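Long-range contacts in isocitrate dehydrogenase [NAD] subunit 1, mitochondrial (Saccharomyces cerevisiae, PDB 3BLX), which catalyses, as part of a hetero-octamer with subunit 2, the NAD-dependent oxidation of isocitrate to 2-oxoglutarate and CO2 in the citric acid cycle, and also binds RNA: residues I128-E133 with R156-R161; G282-N287 with S334-T339. All coordinates share one frame; numbering follows the deposited sequence.

Interaction 1 (I128-E133 with R156-R161); sequences IRENTE and RPKTER
A buried, mainly polar strand-to-helix contact joins the end of strand 124-130 and the turn after it to the first residues of helix 156-172, in the isocitrate and isopropylmalate dehydrogenase fold. Two antiparallel strands, 140-142 and 147-155, lie in the chain between the two segments, so the helix returns to the large sheet here. Lys158 carries most of the helix side. Bent at chi2 and chi4, its chain crosses Glu133 obliquely and lays its methylenes against that carboxylate, with Lys158 CB 3.2 Å from Glu133 OE1. The ammonium is farther off: Lys158 NZ and Glu133 OE1 form a long salt bridge of 4.0 Å, while Glu133 OE1 is also hydrogen-bonded to Thr155. Lys158 NZ makes a weak hydrogen bond to Thr132 OG1. Glu130 organises the turn from within. Its CG stands anti to the backbone N (chi1 -154°) and the chain then bends, so that Glu130 OE1 accepts from Thr132 N at 2.9 Å, from above the carboxylate plane, and more weakly from Glu133 N. Arg161 meets Thr132 tip to tip, Thr132 OG1 lying at the guanidinium edge; the charge is paired with Asp102 through a salt bridge, and Tyr104 adds a cation-pi contact. The turn lies by the probable substrate site: Arg129 probably binds substrate, as in related enzymes, and so does Arg98, whose NE is hydrogen-bonded to Asn131 O. Thr132 OG1, tucked between its own backbone N and C (chi1 57°), donates to the syn lone pair of Glu130 OE2 at 2.7 Å.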
loop_
_atom_site.group_PDB
_atom_site.type_symbol
_atom_site.label_atom_id
_atom_site.label_comp_id
_atom_site.label_asym_id
_atom_site.label_seq_id
_atom_site.Cartn_x
_atom_site.Cartn_y
_atom_site.Cartn_z
ATOM N N ILE E 128 -11.746 29.022 8.678
ATOM C CA ILE E 128 -11.170 27.763 8.186
ATOM C C ILE E 128 -12.313 26.964 7.590
ATOM O O ILE E 128 -13.285 26.674 8.278
ATOM C CB ILE E 128 -10.491 26.964 9.324
ATOM C CG1 ILE E 128 -9.241 27.678 9.820
ATOM C CG2 ILE E 128 -10.149 25.569 8.877
ATOM C CD1 ILE E 128 -8.654 27.118 11.062
ATOM N N ARG E 129 -12.229 26.640 6.306
ATOM C CA ARG E 129 -13.308 25.876 5.694
ATOM C C ARG E 129 -12.865 24.517 5.108
ATOM O O ARG E 129 -11.764 24.385 4.581
ATOM C CB ARG E 129 -14.081 26.734 4.689
ATOM C CG ARG E 129 -13.550 26.713 3.295
ATOM C CD ARG E 129 -14.679 26.871 2.307
ATOM N NE ARG E 129 -14.215 26.584 0.957
ATOM C CZ ARG E 129 -13.628 27.490 0.182
ATOM N NH1 ARG E 129 -13.455 28.729 0.639
ATOM N NH2 ARG E 129 -13.217 27.166 -1.044
ATOM N N GLU E 130 -13.729 23.517 5.242
ATOM C CA GLU E 130 -13.486 22.186 4.740
ATOM C C GLU E 130 -13.544 22.212 3.225
ATOM O O GLU E 130 -14.454 22.794 2.666
ATOM C CB GLU E 130 -14.546 21.221 5.290
ATOM C CG GLU E 130 -14.091 19.762 5.379
ATOM C CD GLU E 130 -13.921 19.076 4.012
ATOM O OE1 GLU E 130 -14.802 19.258 3.131
ATOM O OE2 GLU E 130 -12.901 18.353 3.833
ATOM N N ASN E 131 -12.585 21.554 2.567
ATOM C CA ASN E 131 -12.410 21.717 1.123
ATOM C C ASN E 131 -12.520 20.438 0.247
ATOM O O ASN E 131 -12.151 20.456 -0.930
ATOM C CB ASN E 131 -11.079 22.465 0.859
ATOM C CG ASN E 131 -10.891 22.858 -0.604
ATOM O OD1 ASN E 131 -11.741 23.526 -1.216
ATOM N ND2 ASN E 131 -9.769 22.447 -1.172
ATOM N N THR E 132 -13.041 19.338 0.779
ATOM C CA THR E 132 -13.068 18.126 -0.039
ATOM C C THR E 132 -14.436 17.462 -0.182
ATOM O O THR E 132 -14.587 16.516 -0.951
ATOM C CB THR E 132 -12.034 17.066 0.442
ATOM O OG1 THR E 132 -12.257 16.742 1.819
ATOM C CG2 THR E 132 -10.631 17.578 0.291
ATOM N N GLU E 133 -15.422 17.996 0.528
ATOM C CA GLU E 133 -16.710 17.340 0.712
ATOM C C GLU E 133 -17.827 18.365 0.545
ATOM O O GLU E 133 -17.563 19.497 0.189
ATOM C CB GLU E 133 -16.767 16.852 2.144
ATOM C CG GLU E 133 -17.311 15.526 2.325
ATOM C CD GLU E 133 -17.046 15.036 3.738
ATOM O OE1 GLU E 133 -16.666 13.851 3.868
ATOM O OE2 GLU E 133 -17.187 15.841 4.709
ATOM N N ARG E 156 -17.560 11.541 8.823
ATOM C CA ARG E 156 -16.899 11.815 10.082
ATOM C C ARG E 156 -15.368 11.917 9.956
ATOM O O ARG E 156 -14.742 12.782 10.570
ATOM C CB ARG E 156 -17.357 10.830 11.189
ATOM C CG ARG E 156 -16.383 9.737 11.563
ATOM C CD ARG E 156 -16.874 8.939 12.785
ATOM N NE ARG E 156 -17.114 9.785 13.956
ATOM C CZ ARG E 156 -18.326 10.077 14.441
ATOM N NH1 ARG E 156 -19.441 9.569 13.869
ATOM N NH2 ARG E 156 -18.429 10.878 15.510
ATOM N N PRO E 157 -14.747 11.062 9.136
ATOM C CA PRO E 157 -13.290 11.235 9.018
ATOM C C PRO E 157 -12.906 12.591 8.419
ATOM O O PRO E 157 -11.973 13.222 8.916
ATOM C CB PRO E 157 -12.862 10.100 8.073
ATOM C CG PRO E 157 -13.998 9.114 8.116
ATOM C CD PRO E 157 -15.240 9.930 8.331
ATOM N N LYS E 158 -13.601 13.038 7.376
ATOM C CA LYS E 158 -13.296 14.355 6.835
ATOM C C LYS E 158 -13.559 15.439 7.878
ATOM O O LYS E 158 -12.781 16.389 7.993
ATOM C CB LYS E 158 -14.051 14.649 5.540
ATOM C CG LYS E 158 -13.251 14.407 4.288
ATOM C CD LYS E 158 -13.336 12.975 3.803
ATOM C CE LYS E 158 -12.773 12.844 2.382
ATOM N NZ LYS E 158 -13.569 13.618 1.372
ATOM N N THR E 159 -14.623 15.310 8.666
ATOM C CA THR E 159 -14.870 16.377 9.634
ATOM C C THR E 159 -13.963 16.338 10.862
ATOM O O THR E 159 -13.714 17.359 11.498
ATOM C CB THR E 159 -16.388 16.665 9.930
ATOM O OG1 THR E 159 -16.616 16.678 11.336
ATOM C CG2 THR E 159 -17.244 15.668 9.320
ATOM N N GLU E 160 -13.437 15.164 11.171
ATOM C CA GLU E 160 -12.424 15.050 12.216
ATOM C C GLU E 160 -11.118 15.756 11.832
ATOM O O GLU E 160 -10.555 16.500 12.643
ATOM C CB GLU E 160 -12.175 13.584 12.564
ATOM C CG GLU E 160 -13.273 12.965 13.458
ATOM C CD GLU E 160 -13.001 11.484 13.801
ATOM O OE1 GLU E 160 -11.896 10.976 13.470
ATOM O OE2 GLU E 160 -13.897 10.832 14.394
ATOM N N ARG E 161 -10.636 15.518 10.609
ATOM C CA ARG E 161 -9.463 16.225 10.084
ATOM C C ARG E 161 -9.620 17.730 10.229
ATOM O O ARG E 161 -8.712 18.425 10.720
ATOM C CB ARG E 161 -9.290 15.975 8.600
ATOM C CG ARG E 161 -8.259 15.034 8.253
ATOM C CD ARG E 161 -7.842 15.203 6.791
ATOM N NE ARG E 161 -8.943 15.341 5.831
ATOM C CZ ARG E 161 -8.831 14.946 4.565
ATOM N NH1 ARG E 161 -7.707 14.362 4.185
ATOM N NH2 ARG E 161 -9.824 15.089 3.701
#

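Interaction 2 (G282-N287 with S334-T339); sequences GQNVAN and STTDFT
Asn284 lays its side-chain amide over the start of helix 335-347, overlapping Ser334, Thr335 and Thr336. CG stands anti to the backbone N (chi1 -153°), which carries the amide to the helix end, OD1 toward Ser334 and ND2 toward Thr335. Asn284 OD1 accepts a weak hydrogen bond from Ser334 OG at 2.9 Å and also lies near Thr336 CB, whereas ND2 faces Thr335, whose side chain Asn284 crosses obliquely. The main chain of Asn284 adds a second bond: Thr335 N donates to Asn284 O at 3.0 Å with an angle of 156° at the hydrogen, approaching from well above the carbonyl plane. The loop thus satisfies the first N-H of the helix. Thr335 points at the loop and packs its methyl CG2 against the backbone, near Val285 N and Ala286 O. One turn further on, Phe338 CE2 approaches Asn287 OD1 at 4.0 Å, the ring turned 79° from the amide plane; that oxygen is hydrogen-bonded to Thr289, and Asn287 ND2 to Asp328. Within the helix start, Ser334 OG is turned back over its own main chain and accepts from Asp337 N at 3.1 Å. In return Asp337 OD2 accepts a weak hydrogen bond from Ser334 N. These reciprocal bonds make a capping box with Ser334 as N-cap, to which the loop before helix 289-302 adds the two bonds from Asn284.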
loop_
_atom_site.group_PDB
_atom_site.type_symbol
_atom_site.label_atom_id
_atom_site.label_comp_id
_atom_site.label_asym_id
_atom_site.label_seq_id
_atom_site.Cartn_x
_atom_site.Cartn_y
_atom_site.Cartn_z
ATOM N N GLY E 282 -8.252 47.466 -15.150
ATOM C CA GLY E 282 -7.370 48.369 -15.847
ATOM C C GLY E 282 -5.987 47.759 -15.729
ATOM O O GLY E 282 -5.796 46.774 -15.020
ATOM N N GLN E 283 -5.012 48.341 -16.414
ATOM C CA GLN E 283 -3.628 47.875 -16.333
ATOM C C GLN E 283 -2.895 48.456 -15.110
ATOM O O GLN E 283 -3.018 49.641 -14.800
ATOM C CB GLN E 283 -2.867 48.229 -17.614
ATOM C CG GLN E 283 -3.395 47.558 -18.868
ATOM C CD GLN E 283 -3.670 46.090 -18.645
ATOM O OE1 GLN E 283 -2.927 45.407 -17.934
ATOM N NE2 GLN E 283 -4.751 45.593 -19.243
ATOM N N ASN E 284 -2.144 47.607 -14.417
ATOM C CA ASN E 284 -1.325 48.020 -13.286
ATOM C C ASN E 284 -2.034 48.777 -12.177
ATOM O O ASN E 284 -1.468 49.719 -11.628
ATOM C CB ASN E 284 -0.142 48.842 -13.776
ATOM C CG ASN E 284 1.046 48.755 -12.842
ATOM O OD1 ASN E 284 1.739 49.749 -12.588
ATOM N ND2 ASN E 284 1.291 47.551 -12.319
ATOM N N VAL E 285 -3.251 48.365 -11.823
ATOM C CA VAL E 285 -3.994 49.074 -10.782
ATOM C C VAL E 285 -4.349 48.216 -9.565
ATOM O O VAL E 285 -4.759 48.751 -8.523
ATOM C CB VAL E 285 -5.294 49.722 -11.339
ATOM C CG1 VAL E 285 -4.968 50.768 -12.364
ATOM C CG2 VAL E 285 -6.200 48.679 -11.942
ATOM N N ALA E 286 -4.210 46.896 -9.714
ATOM C CA ALA E 286 -4.668 45.920 -8.711
ATOM C C ALA E 286 -3.868 45.947 -7.391
ATOM O O ALA E 286 -2.685 46.237 -7.397
ATOM C CB ALA E 286 -4.647 44.543 -9.309
ATOM N N ASN E 287 -4.522 45.673 -6.265
ATOM C CA ASN E 287 -3.829 45.629 -4.985
ATOM C C ASN E 287 -3.108 44.304 -4.794
ATOM O O ASN E 287 -3.754 43.256 -4.804
ATOM C CB ASN E 287 -4.819 45.846 -3.837
ATOM C CG ASN E 287 -4.128 46.250 -2.549
ATOM O OD1 ASN E 287 -2.894 46.233 -2.464
ATOM N ND2 ASN E 287 -4.916 46.618 -1.536
ATOM N N SER E 334 -0.188 53.068 -8.813
ATOM C CA SER E 334 -0.246 51.781 -9.509
ATOM C C SER E 334 0.341 50.660 -8.647
ATOM O O SER E 334 0.991 50.925 -7.631
ATOM C CB SER E 334 0.556 51.863 -10.808
ATOM O OG SER E 334 1.950 51.821 -10.546
ATOM N N THR E 335 0.140 49.412 -9.064
ATOM C CA THR E 335 0.612 48.298 -8.253
ATOM C C THR E 335 2.133 48.367 -8.195
ATOM O O THR E 335 2.720 48.126 -7.160
ATOM C CB THR E 335 0.065 46.881 -8.701
ATOM O OG1 THR E 335 1.119 46.068 -9.216
ATOM C CG2 THR E 335 -1.020 46.982 -9.745
ATOM N N THR E 336 2.747 48.744 -9.309
ATOM C CA THR E 336 4.186 48.963 -9.398
ATOM C C THR E 336 4.715 50.022 -8.418
ATOM O O THR E 336 5.741 49.817 -7.766
ATOM C CB THR E 336 4.571 49.353 -10.830
ATOM O OG1 THR E 336 4.869 48.168 -11.562
ATOM C CG2 THR E 336 5.794 50.257 -10.863
ATOM N N ASP E 337 4.015 51.151 -8.308
ATOM C CA ASP E 337 4.408 52.194 -7.370
ATOM C C ASP E 337 4.403 51.633 -5.958
ATOM O O ASP E 337 5.326 51.847 -5.176
ATOM C CB ASP E 337 3.463 53.404 -7.448
ATOM C CG ASP E 337 3.580 54.171 -8.773
ATOM O OD1 ASP E 337 4.641 54.064 -9.449
ATOM O OD2 ASP E 337 2.602 54.879 -9.136
ATOM N N PHE E 338 3.343 50.911 -5.641
ATOM C CA PHE E 338 3.146 50.356 -4.316
ATOM C C PHE E 338 4.260 49.367 -3.999
ATOM O O PHE E 338 4.824 49.384 -2.910
ATOM C CB PHE E 338 1.764 49.694 -4.253
ATOM C CG PHE E 338 1.408 49.148 -2.917
ATOM C CD1 PHE E 338 1.321 49.976 -1.822
ATOM C CD2 PHE E 338 1.140 47.801 -2.758
ATOM C CE1 PHE E 338 0.980 49.473 -0.581
ATOM C CE2 PHE E 338 0.802 47.291 -1.518
ATOM C CZ PHE E 338 0.723 48.128 -0.429
ATOM N N THR E 339 4.578 48.513 -4.963
ATOM C CA THR E 339 5.640 47.534 -4.806
ATOM C C THR E 339 6.969 48.222 -4.535
ATOM O O THR E 339 7.674 47.865 -3.576
ATOM C CB THR E 339 5.801 46.648 -6.054
ATOM O OG1 THR E 339 4.575 45.959 -6.320
ATOM C CG2 THR E 339 6.905 45.632 -5.840
#

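How the interactions relate
Interactions 1 and 2 lie on opposite sides of the chain's centre, their centres about 37 Å apart, and share no helix or strand. Each sets a loop or turn against the first turn of a helix, but the chemistry differs. Residues 128-133 and 156-161 meet in a buried contact through charged side chains gathered round the Thr132 hydroxyl, next to residues that probably bind substrate. The contact of 282-287 with 334-339 is partly buried, away from those sites, and uses mostly short neutral side chains and a main-chain bond across the segments. Subunit 2 hydrogen-bonds to the backbone of Arg156, beside interaction 1, whereas no other chain of the assembly touches interaction 2.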